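Local coordinates for protein (5-formylfuran-3-yl)methyl phosphate transaminase (PDB 2Z61) that catalyses the pyridoxal-phosphate-dependent transfer of an amino group from alanine to a furancarboxaldehyde phosphate, making the furan precursor of methanofuran, at residues Ile32-Gly37 with Val330-Gly335; Glu38-Thr43 with Ser349-Tyr354; Lys45-Glu50 with Gln260-Lys265; Glu190-Leu195 with Gly305-Phe310. One frame throughout, in Å; residues are numbered along the deposited sequence.

Interaction 1: residues Ile32-Gly37 with Val330-Gly335; sequences IHLEIG and VALTPG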
# COMPACT_ATOMS: atom_id res chain seq x y z
N ILE A 32 -29.54 -5.60 -10.61
CA ILE A 32 -28.62 -6.64 -11.06
C ILE A 32 -27.28 -6.01 -11.40
O ILE A 32 -27.17 -5.20 -12.34
CB ILE A 32 -29.16 -7.40 -12.29
CG1 ILE A 32 -30.42 -8.17 -11.91
CG2 ILE A 32 -28.09 -8.36 -12.81
CD1 ILE A 32 -31.05 -8.94 -13.05
N HIS A 33 -26.26 -6.38 -10.64
CA HIS A 33 -24.91 -5.85 -10.82
C HIS A 33 -24.04 -6.59 -11.84
O HIS A 33 -23.61 -7.73 -11.61
CB HIS A 33 -24.20 -5.84 -9.46
CG HIS A 33 -24.77 -4.86 -8.49
ND1 HIS A 33 -24.43 -3.52 -8.49
CD2 HIS A 33 -25.67 -5.01 -7.49
CE1 HIS A 33 -25.09 -2.90 -7.53
NE2 HIS A 33 -25.85 -3.78 -6.91
N LEU A 34 -23.78 -5.93 -12.97
CA LEU A 34 -22.93 -6.50 -14.01
C LEU A 34 -21.78 -5.54 -14.24
O LEU A 34 -21.27 -5.42 -15.36
CB LEU A 34 -23.71 -6.68 -15.31
CG LEU A 34 -24.90 -7.64 -15.26
CD1 LEU A 34 -25.44 -7.83 -16.67
CD2 LEU A 34 -24.47 -8.97 -14.67
N GLU A 35 -21.37 -4.86 -13.18
CA GLU A 35 -20.28 -3.90 -13.24
C GLU A 35 -19.21 -4.21 -12.19
O GLU A 35 -18.28 -3.43 -11.99
CB GLU A 35 -20.82 -2.48 -13.00
CG GLU A 35 -20.98 -2.10 -11.51
CD GLU A 35 -22.08 -2.87 -10.79
OE1 GLU A 35 -22.46 -3.96 -11.24
OE2 GLU A 35 -22.56 -2.38 -9.75
N ILE A 36 -19.36 -5.36 -11.52
CA ILE A 36 -18.43 -5.79 -10.47
C ILE A 36 -17.05 -6.13 -11.00
O ILE A 36 -16.91 -6.97 -11.90
CB ILE A 36 -19.00 -7.01 -9.73
CG1 ILE A 36 -20.39 -6.68 -9.18
CG2 ILE A 36 -18.06 -7.41 -8.59
CD1 ILE A 36 -21.18 -7.90 -8.72
N GLY A 37 -16.03 -5.50 -10.43
CA GLY A 37 -14.66 -5.74 -10.87
C GLY A 37 -13.88 -6.78 -10.08
O GLY A 37 -12.67 -6.89 -10.25
N VAL A 330 -30.50 -2.50 -14.18
CA VAL A 330 -29.33 -3.29 -14.56
C VAL A 330 -28.11 -2.38 -14.67
O VAL A 330 -28.05 -1.48 -15.52
CB VAL A 330 -29.56 -4.02 -15.89
CG1 VAL A 330 -28.30 -4.75 -16.33
CG2 VAL A 330 -30.70 -5.01 -15.74
N ALA A 331 -27.13 -2.62 -13.80
CA ALA A 331 -25.91 -1.82 -13.75
C ALA A 331 -24.81 -2.31 -14.69
O ALA A 331 -24.30 -3.43 -14.56
CB ALA A 331 -25.38 -1.79 -12.31
N LEU A 332 -24.45 -1.46 -15.65
CA LEU A 332 -23.41 -1.75 -16.63
C LEU A 332 -22.39 -0.62 -16.58
O LEU A 332 -22.70 0.48 -16.13
CB LEU A 332 -23.99 -1.84 -18.05
CG LEU A 332 -24.83 -3.05 -18.43
CD1 LEU A 332 -25.17 -2.97 -19.91
CD2 LEU A 332 -24.07 -4.33 -18.14
N THR A 333 -21.18 -0.89 -17.07
CA THR A 333 -20.12 0.11 -17.07
C THR A 333 -19.93 0.72 -18.45
O THR A 333 -19.69 0.01 -19.42
CB THR A 333 -18.79 -0.52 -16.65
OG1 THR A 333 -18.95 -1.17 -15.38
CG2 THR A 333 -17.70 0.55 -16.55
N PRO A 334 -20.05 2.06 -18.56
CA PRO A 334 -19.88 2.74 -19.85
C PRO A 334 -18.46 2.58 -20.39
O PRO A 334 -17.48 2.82 -19.69
CB PRO A 334 -20.23 4.19 -19.52
CG PRO A 334 -19.91 4.31 -18.06
CD PRO A 334 -20.43 3.01 -17.51
N GLY A 335 -18.36 2.16 -21.65
CA GLY A 335 -17.07 1.94 -22.27
C GLY A 335 -16.13 3.12 -22.35
O GLY A 335 -14.92 2.95 -22.24
O HOH W 1 -17.69 -0.61 -13.36
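Ile32 and His33 pair in parallel with Val330 and Ala331, the chains running only 2° apart, after which Glu35 rather than Leu34 faces Leu332. Two backbone hydrogen bonds hold the pair, both on Ala331: its N reaches Ile32 O over 3.0 Å, and its O receives Leu34 N, also at 3.0 Å. Ile32 and Val330 put branched, strand-favouring side chains on one face of the sheet. Leu34 adds to this apolar layer: its CB lies 3.7 Å from Leu332 CD2, the two leucines side by side and pointing the same way, while Leu34 CD1 comes 4.2 Å from Val330 CG1. The helix 317-328 covers the layer through Leu324 and Phe320. The other face carries His33 and Ala331. There the small methyl of Ala331 leaves the Glu35 carboxylate close to the strand, CD to CB 3.8 Å. With CG between the backbone N and carbonyl carbon (chi1 84°) and a bend at chi2, OE2 turns its syn lone pair to His33 ND1, in the plane of the imidazole. Glu25 OE1 takes the second ring nitrogen, NE2, so two carboxylates fix the ring's rotation. An alanine in place of Glu35 would probably leave His33 ND1 without its acceptor and the ring freer to turn. Glu35 CB also lies 3.3 Å from Thr333 OG1, and a water joins that hydroxyl to Glu35 O. Such a short parallel pairing of an N-terminal strand with one from the C-terminal part is consistent with the small domain of a fold type I aminotransferase.

Interaction 2: residues Glu38-Thr43 with Ser349-Tyr354; sequences EPDFNT and SYANSY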
# COMPACT_ATOMS: atom_id res chain seq x y z
N GLU A 38 -14.56 -7.53 -9.22
CA GLU A 38 -13.90 -8.57 -8.44
C GLU A 38 -14.73 -9.84 -8.46
O GLU A 38 -15.95 -9.80 -8.56
CB GLU A 38 -13.66 -8.11 -7.00
CG GLU A 38 -14.91 -7.92 -6.15
CD GLU A 38 -14.59 -7.57 -4.70
OE1 GLU A 38 -15.18 -6.60 -4.18
OE2 GLU A 38 -13.74 -8.25 -4.09
N PRO A 39 -14.07 -11.01 -8.37
CA PRO A 39 -14.79 -12.28 -8.38
C PRO A 39 -15.74 -12.44 -7.19
O PRO A 39 -15.44 -12.04 -6.06
CB PRO A 39 -13.67 -13.32 -8.39
CG PRO A 39 -12.56 -12.63 -7.67
CD PRO A 39 -12.61 -11.23 -8.24
N ASP A 40 -16.89 -13.05 -7.46
CA ASP A 40 -17.93 -13.27 -6.45
C ASP A 40 -17.72 -14.54 -5.63
O ASP A 40 -18.63 -14.99 -4.93
CB ASP A 40 -19.30 -13.35 -7.13
CG ASP A 40 -19.31 -14.33 -8.30
OD1 ASP A 40 -18.45 -14.19 -9.20
OD2 ASP A 40 -20.17 -15.23 -8.33
N PHE A 41 -16.54 -15.15 -5.73
CA PHE A 41 -16.29 -16.36 -4.96
C PHE A 41 -15.56 -16.02 -3.67
O PHE A 41 -14.93 -14.97 -3.55
CB PHE A 41 -15.41 -17.34 -5.75
CG PHE A 41 -16.04 -17.85 -7.02
CD1 PHE A 41 -16.17 -17.02 -8.13
CD2 PHE A 41 -16.49 -19.16 -7.10
CE1 PHE A 41 -16.74 -17.49 -9.30
CE2 PHE A 41 -17.06 -19.64 -8.28
CZ PHE A 41 -17.19 -18.81 -9.38
N ASN A 42 -15.67 -16.91 -2.69
CA ASN A 42 -14.98 -16.75 -1.42
C ASN A 42 -13.55 -17.22 -1.62
O ASN A 42 -13.26 -17.90 -2.61
CB ASN A 42 -15.60 -17.65 -0.35
CG ASN A 42 -16.95 -17.16 0.12
OD1 ASN A 42 -17.07 -16.03 0.61
ND2 ASN A 42 -17.96 -17.99 -0.02
N THR A 43 -12.67 -16.89 -0.71
CA THR A 43 -11.33 -17.44 -0.86
C THR A 43 -11.32 -18.94 -0.57
O THR A 43 -11.91 -19.44 0.38
CB THR A 43 -10.32 -16.76 0.06
OG1 THR A 43 -10.26 -15.36 -0.25
CG2 THR A 43 -8.94 -17.39 -0.10
N SER A 349 -19.55 -7.49 -16.86
CA SER A 349 -18.78 -8.38 -16.00
C SER A 349 -19.67 -9.53 -15.56
O SER A 349 -20.75 -9.31 -15.02
CB SER A 349 -18.29 -7.63 -14.76
OG SER A 349 -17.85 -8.55 -13.78
N TYR A 350 -19.23 -10.76 -15.80
CA TYR A 350 -20.03 -11.90 -15.39
C TYR A 350 -19.53 -12.49 -14.08
O TYR A 350 -19.61 -13.70 -13.85
CB TYR A 350 -20.09 -12.96 -16.50
CG TYR A 350 -18.78 -13.31 -17.18
CD1 TYR A 350 -17.94 -14.29 -16.66
CD2 TYR A 350 -18.42 -12.69 -18.37
CE1 TYR A 350 -16.77 -14.66 -17.33
CE2 TYR A 350 -17.25 -13.05 -19.05
CZ TYR A 350 -16.43 -14.03 -18.52
OH TYR A 350 -15.29 -14.39 -19.19
N ALA A 351 -19.01 -11.60 -13.23
CA ALA A 351 -18.52 -11.97 -11.92
C ALA A 351 -19.71 -11.89 -10.98
O ALA A 351 -19.63 -11.31 -9.89
CB ALA A 351 -17.43 -11.00 -11.48
N ASN A 352 -20.82 -12.46 -11.41
CA ASN A 352 -22.03 -12.47 -10.61
C ASN A 352 -22.58 -13.88 -10.84
O ASN A 352 -22.23 -14.52 -11.83
CB ASN A 352 -22.99 -11.36 -11.13
CG ASN A 352 -24.07 -11.01 -10.13
OD1 ASN A 352 -24.59 -11.88 -9.43
ND2 ASN A 352 -24.43 -9.73 -10.05
N SER A 353 -23.38 -14.37 -9.90
CA SER A 353 -24.04 -15.68 -9.98
C SER A 353 -24.63 -15.89 -11.38
O SER A 353 -25.09 -14.94 -12.01
CB SER A 353 -25.25 -15.73 -8.95
OG SER A 353 -26.45 -14.98 -9.31
N TYR A 354 -24.69 -17.13 -11.83
CA TYR A 354 -25.29 -17.42 -13.13
C TYR A 354 -26.74 -16.90 -13.28
O TYR A 354 -27.08 -16.24 -14.27
CB TYR A 354 -25.27 -18.92 -13.32
CG TYR A 354 -25.64 -19.38 -14.71
CD1 TYR A 354 -24.71 -19.33 -15.75
CD2 TYR A 354 -26.92 -19.85 -15.00
CE1 TYR A 354 -25.04 -19.73 -17.04
CE2 TYR A 354 -27.27 -20.25 -16.28
CZ TYR A 354 -26.33 -20.19 -17.30
OH TYR A 354 -26.68 -20.60 -18.56
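Asp40 and Ala351 meet where two loops of the fold type I aminotransferase lie side by side: one leads from strand 32-33 to helix 45-56, the other, with an inverse gamma turn centred on Ala351, from strand 346-349 to helix 354-368. The nearest CA atoms are those of Pro39 and Ala351, and no hydrogen bond joins the two segments. The alanine methyl is small enough to sit against the first loop, its CB 3.5 Å from Glu38 O and 4.3 Å from Pro39 CA. Asp40 holds CG between its own backbone N and carbonyl carbon (chi1 51°), which swings the carboxylate across the Ala351 peptide. Its OD1 comes within 3.2 Å of Ala351 C and equally near Ala351 O, a meeting of two acceptors that is probably unfavourable by itself. Arg285 of helix 269-295 is likely to offset it, forming a salt bridge with Asp40 OD2 and a weak hydrogen bond to Tyr350 O. The start of helix 354-368 would probably also favour the negative charge, although Asp40 OD2 stays 3.7 Å from Ser353 N. At the start of segment 38-43, Glu38 turns from this contact to Thr227 and to His61 and Tyr62 of the second subunit, tying the loop to the dimer interface. Asn352 is anchored through ND2 to His33 O. Next to it Ser353, small and polar as suits an N-cap, uses OG to hold Asn356 N.

Interaction 3: residues Lys45-Glu50 with Gln260-Lys265; sequences KPIVDE and QYAALK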
# COMPACT_ATOMS: atom_id res chain seq x y z
N LYS A 45 -10.93 -22.51 0.73
CA LYS A 45 -10.85 -22.99 2.11
C LYS A 45 -9.46 -23.22 2.68
O LYS A 45 -9.15 -22.76 3.78
CB LYS A 45 -11.68 -24.27 2.27
CG LYS A 45 -11.92 -24.66 3.72
CD LYS A 45 -12.64 -25.99 3.83
CE LYS A 45 -12.96 -26.34 5.28
NZ LYS A 45 -14.02 -25.47 5.84
N PRO A 46 -8.60 -23.97 1.97
CA PRO A 46 -7.26 -24.18 2.54
C PRO A 46 -6.50 -22.88 2.81
O PRO A 46 -5.67 -22.83 3.72
CB PRO A 46 -6.57 -25.09 1.52
CG PRO A 46 -7.41 -24.96 0.29
CD PRO A 46 -8.80 -24.81 0.79
N ILE A 47 -6.80 -21.83 2.04
CA ILE A 47 -6.15 -20.54 2.24
C ILE A 47 -6.74 -19.87 3.48
O ILE A 47 -6.00 -19.36 4.32
CB ILE A 47 -6.34 -19.60 1.01
CG1 ILE A 47 -5.60 -20.19 -0.21
CG2 ILE A 47 -5.80 -18.21 1.33
CD1 ILE A 47 -5.85 -19.45 -1.51
N VAL A 48 -8.06 -19.89 3.60
CA VAL A 48 -8.73 -19.31 4.75
C VAL A 48 -8.24 -19.95 6.06
O VAL A 48 -7.91 -19.24 7.02
CB VAL A 48 -10.28 -19.48 4.66
CG1 VAL A 48 -10.94 -19.17 6.01
CG2 VAL A 48 -10.84 -18.55 3.58
N ASP A 49 -8.18 -21.28 6.09
CA ASP A 49 -7.74 -21.99 7.30
C ASP A 49 -6.30 -21.65 7.68
O ASP A 49 -5.98 -21.52 8.86
CB ASP A 49 -7.90 -23.51 7.14
CG ASP A 49 -9.35 -23.94 6.92
OD1 ASP A 49 -10.26 -23.17 7.30
OD2 ASP A 49 -9.59 -25.04 6.39
N GLU A 50 -5.43 -21.50 6.69
CA GLU A 50 -4.04 -21.17 6.95
C GLU A 50 -3.95 -19.76 7.55
O GLU A 50 -3.07 -19.47 8.36
CB GLU A 50 -3.24 -21.25 5.65
CG GLU A 50 -1.74 -21.28 5.83
CD GLU A 50 -1.32 -22.31 6.87
OE1 GLU A 50 -1.97 -23.37 6.95
OE2 GLU A 50 -0.33 -22.05 7.59
N GLN A 260 0.48 -13.36 3.51
CA GLN A 260 1.68 -14.05 3.05
C GLN A 260 1.66 -15.52 3.46
O GLN A 260 1.78 -16.41 2.61
CB GLN A 260 2.94 -13.36 3.59
CG GLN A 260 3.22 -11.99 2.97
CD GLN A 260 4.60 -11.46 3.31
OE1 GLN A 260 5.61 -12.02 2.89
NE2 GLN A 260 4.65 -10.36 4.06
N TYR A 261 1.49 -15.78 4.75
CA TYR A 261 1.45 -17.16 5.22
C TYR A 261 0.28 -17.93 4.66
O TYR A 261 0.41 -19.10 4.30
CB TYR A 261 1.44 -17.22 6.76
CG TYR A 261 2.80 -16.94 7.35
CD1 TYR A 261 3.10 -15.69 7.88
CD2 TYR A 261 3.80 -17.90 7.31
CE1 TYR A 261 4.38 -15.40 8.36
CE2 TYR A 261 5.09 -17.63 7.79
CZ TYR A 261 5.37 -16.38 8.31
OH TYR A 261 6.64 -16.10 8.74
N ALA A 262 -0.88 -17.28 4.56
CA ALA A 262 -2.07 -17.93 4.03
C ALA A 262 -1.89 -18.30 2.55
O ALA A 262 -2.35 -19.36 2.11
CB ALA A 262 -3.27 -17.01 4.20
N ALA A 263 -1.23 -17.44 1.80
CA ALA A 263 -1.02 -17.67 0.37
C ALA A 263 -0.22 -18.93 0.06
O ALA A 263 -0.34 -19.49 -1.04
CB ALA A 263 -0.33 -16.45 -0.25
N LEU A 264 0.60 -19.38 1.01
CA LEU A 264 1.39 -20.59 0.80
C LEU A 264 0.47 -21.76 0.42
O LEU A 264 0.85 -22.62 -0.37
CB LEU A 264 2.19 -20.95 2.06
CG LEU A 264 3.28 -19.98 2.49
CD1 LEU A 264 3.80 -20.36 3.86
CD2 LEU A 264 4.40 -19.98 1.47
N LYS A 265 -0.74 -21.76 0.97
CA LYS A 265 -1.69 -22.82 0.68
C LYS A 265 -2.36 -22.71 -0.70
O LYS A 265 -3.14 -23.58 -1.09
CB LYS A 265 -2.76 -22.88 1.78
CG LYS A 265 -2.22 -23.40 3.11
CD LYS A 265 -1.72 -24.83 2.95
CE LYS A 265 -0.98 -25.31 4.19
NZ LYS A 265 0.33 -24.62 4.37
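The side chains of Glu50 and Lys265 cross at about a right angle in a helix-helix packing of this fold type I aminotransferase, where helix 45-56 meets the segment 260-265, on helix 257-263. Their alkyl parts do most of the touching, with Glu50 CG 3.5 Å from Lys265 CG. Bends at chi2 and chi4 of the lysine bring its ammonium round to the carboxylate, yet the salt bridge is long, Glu50 OE1 to Lys265 NZ spanning 3.7 Å. Glu50 CG, anti to the backbone N (chi1 -165°), also lies 3.4 Å from Tyr261 O. An alanine in place of Glu50 would probably leave Lys265 without this counter-charge and open a gap beside Ala262. Next to this pair the small Ala262 lets the backbones close to 4.8 Å between the CA atoms of Glu50 and Ala262. Ile47 packs alongside, CG2 to Ala262 CB 4.0 Å. Carbonyl oxygens come close to apolar carbons as well: Pro46 O lies 3.5 Å from Lys265 CB, and Ile47 O 3.6 Å from Ala262 CB. Further out, Ile47 leans on Met226, Ala262 on Trp229, and Val48 packs on Leu55 of the second subunit. Pro46 rests on helix 269-295, where Thr271 OG1 is hydrogen-bonded to Lys265 O.

Interaction 4: residues Glu190-Leu195 with Gly305-Phe310; sequences EIYNGL and GAYYVF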
# COMPACT_ATOMS: atom_id res chain seq x y z
N GLU A 190 -0.26 -9.28 -15.66
CA GLU A 190 -0.86 -10.60 -15.83
C GLU A 190 -1.80 -11.04 -14.70
O GLU A 190 -2.05 -12.23 -14.51
CB GLU A 190 0.28 -11.61 -16.03
CG GLU A 190 1.17 -11.24 -17.24
CD GLU A 190 2.41 -12.10 -17.41
OE1 GLU A 190 2.61 -13.05 -16.63
OE2 GLU A 190 3.20 -11.82 -18.34
N ILE A 191 -2.35 -10.06 -13.98
CA ILE A 191 -3.23 -10.33 -12.85
C ILE A 191 -4.42 -11.26 -13.14
O ILE A 191 -4.92 -11.92 -12.24
CB ILE A 191 -3.74 -8.99 -12.21
CG1 ILE A 191 -4.19 -9.24 -10.77
CG2 ILE A 191 -4.88 -8.38 -13.05
CD1 ILE A 191 -3.13 -9.89 -9.90
N TYR A 192 -4.86 -11.33 -14.39
CA TYR A 192 -5.97 -12.21 -14.77
C TYR A 192 -5.51 -13.51 -15.42
O TYR A 192 -6.32 -14.33 -15.86
CB TYR A 192 -6.93 -11.50 -15.73
CG TYR A 192 -7.64 -10.32 -15.12
CD1 TYR A 192 -7.23 -9.01 -15.40
CD2 TYR A 192 -8.71 -10.51 -14.25
CE1 TYR A 192 -7.88 -7.91 -14.82
CE2 TYR A 192 -9.37 -9.42 -13.67
CZ TYR A 192 -8.94 -8.13 -13.96
OH TYR A 192 -9.57 -7.07 -13.35
N ASN A 193 -4.20 -13.70 -15.50
CA ASN A 193 -3.65 -14.90 -16.10
C ASN A 193 -4.20 -16.09 -15.31
O ASN A 193 -4.34 -16.02 -14.09
CB ASN A 193 -2.12 -14.86 -16.03
CG ASN A 193 -1.47 -15.53 -17.21
OD1 ASN A 193 -0.31 -15.94 -17.13
ND2 ASN A 193 -2.21 -15.65 -18.30
N GLY A 194 -4.51 -17.18 -16.00
CA GLY A 194 -5.08 -18.33 -15.32
C GLY A 194 -6.57 -18.34 -15.60
O GLY A 194 -7.20 -19.40 -15.66
N LEU A 195 -7.14 -17.16 -15.76
CA LEU A 195 -8.55 -17.04 -16.08
C LEU A 195 -8.66 -16.97 -17.60
O LEU A 195 -8.99 -15.94 -18.17
CB LEU A 195 -9.14 -15.77 -15.44
CG LEU A 195 -9.20 -15.82 -13.91
CD1 LEU A 195 -9.79 -14.54 -13.37
CD2 LEU A 195 -10.04 -17.02 -13.49
N GLY A 305 -10.82 -14.52 -21.73
CA GLY A 305 -10.17 -14.46 -20.43
C GLY A 305 -10.78 -13.48 -19.45
O GLY A 305 -11.70 -12.73 -19.78
N ALA A 306 -10.24 -13.46 -18.23
CA ALA A 306 -10.73 -12.57 -17.19
C ALA A 306 -12.22 -12.87 -17.02
O ALA A 306 -12.63 -14.03 -17.11
CB ALA A 306 -10.51 -11.10 -17.60
N TYR A 307 -13.03 -11.86 -16.77
CA TYR A 307 -14.47 -12.09 -16.64
C TYR A 307 -15.25 -10.89 -17.17
O TYR A 307 -16.25 -10.47 -16.60
CB TYR A 307 -14.85 -12.41 -15.19
CG TYR A 307 -14.13 -11.61 -14.11
CD1 TYR A 307 -14.42 -10.26 -13.90
CD2 TYR A 307 -13.18 -12.22 -13.29
CE1 TYR A 307 -13.78 -9.54 -12.88
CE2 TYR A 307 -12.53 -11.51 -12.28
CZ TYR A 307 -12.84 -10.17 -12.08
OH TYR A 307 -12.20 -9.47 -11.08
N TYR A 308 -14.77 -10.37 -18.30
CA TYR A 308 -15.39 -9.22 -18.95
C TYR A 308 -15.62 -9.47 -20.43
O TYR A 308 -14.91 -10.24 -21.07
CB TYR A 308 -14.49 -7.99 -18.82
CG TYR A 308 -13.94 -7.72 -17.44
CD1 TYR A 308 -14.77 -7.33 -16.39
CD2 TYR A 308 -12.57 -7.81 -17.19
CE1 TYR A 308 -14.25 -7.02 -15.13
CE2 TYR A 308 -12.03 -7.49 -15.95
CZ TYR A 308 -12.88 -7.10 -14.92
OH TYR A 308 -12.34 -6.77 -13.70
N VAL A 309 -16.63 -8.79 -20.97
CA VAL A 309 -16.96 -8.84 -22.39
C VAL A 309 -17.18 -7.36 -22.71
O VAL A 309 -17.86 -6.64 -21.96
CB VAL A 309 -18.23 -9.66 -22.67
CG1 VAL A 309 -18.52 -9.69 -24.15
CG2 VAL A 309 -18.04 -11.10 -22.17
N PHE A 310 -16.59 -6.89 -23.81
CA PHE A 310 -16.66 -5.48 -24.18
C PHE A 310 -17.30 -5.30 -25.57
O PHE A 310 -16.61 -4.97 -26.54
CB PHE A 310 -15.24 -4.91 -24.18
CG PHE A 310 -15.16 -3.42 -24.05
CD1 PHE A 310 -15.65 -2.78 -22.92
CD2 PHE A 310 -14.54 -2.67 -25.04
CE1 PHE A 310 -15.53 -1.40 -22.77
CE2 PHE A 310 -14.41 -1.29 -24.90
CZ PHE A 310 -14.90 -0.65 -23.77
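Tyr192 stands in the active site, its phenol hydrogen-bonded to O3 of the pyridoxal phosphate carried on Lys222, as in other aminotransferases of this family, and together with Tyr307 and Tyr308 it makes an aromatic cluster. Tyr192 OH also bonds to Tyr308 OH at 2.8 Å, so Tyr308 is likely to help fix the hydroxyl that meets the cofactor. Tyr192 meets both other rings edge to face. It turns its own edge to the face of Tyr307, planes at 87°, with CE2 3.9 Å from Tyr307 CZ; Tyr308 in turn sets its edge, offset, against the face of Tyr192, planes at 79°. The methyl of Ala306 makes an off-centre CH-pi contact with the Tyr192 ring, CB to CD2 3.8 Å. The Tyr307 hydroxyl is committed to Gly37 O. A type II turn from Tyr192 to Leu195, with Gly194 at the positive-phi corner that glycine tolerates, brings Leu195 round so that CD1 lies 4.1 Å from Tyr307 CD2. Its carbonyl takes the backbone N-H of Ala306, N to O 2.8 Å. Glycine suits position 305 because a CB there would crowd that same oxygen, Leu195 O, which already lies 2.9 Å from Gly305 CA.

How the interactions relate
From the N terminus, strand 32-33 waits for its partner 330-331, nearly 300 residues on, and interaction 1 closes that long loop. Residues 38-43 follow at once, but their partner 349-354 comes after 330-335, so interactions 1 and 2 cross; they touch directly where Ile36 O meets Ser349 OG. Both long loops enclose interactions 3 and 4, which cross each other, since 190-195 falls between 45-50 and 260-265, and 305-310 after both. Interaction 3 joins two helices and touches interaction 2 where Thr43 O meets Val48 CG2, but stays about 17 Å, between nearest atoms, from interaction 1. Interaction 4 ties the cofactor site to the three-stranded antiparallel sheet, and Tyr350 N bonding to Tyr307 O links it to interaction 2.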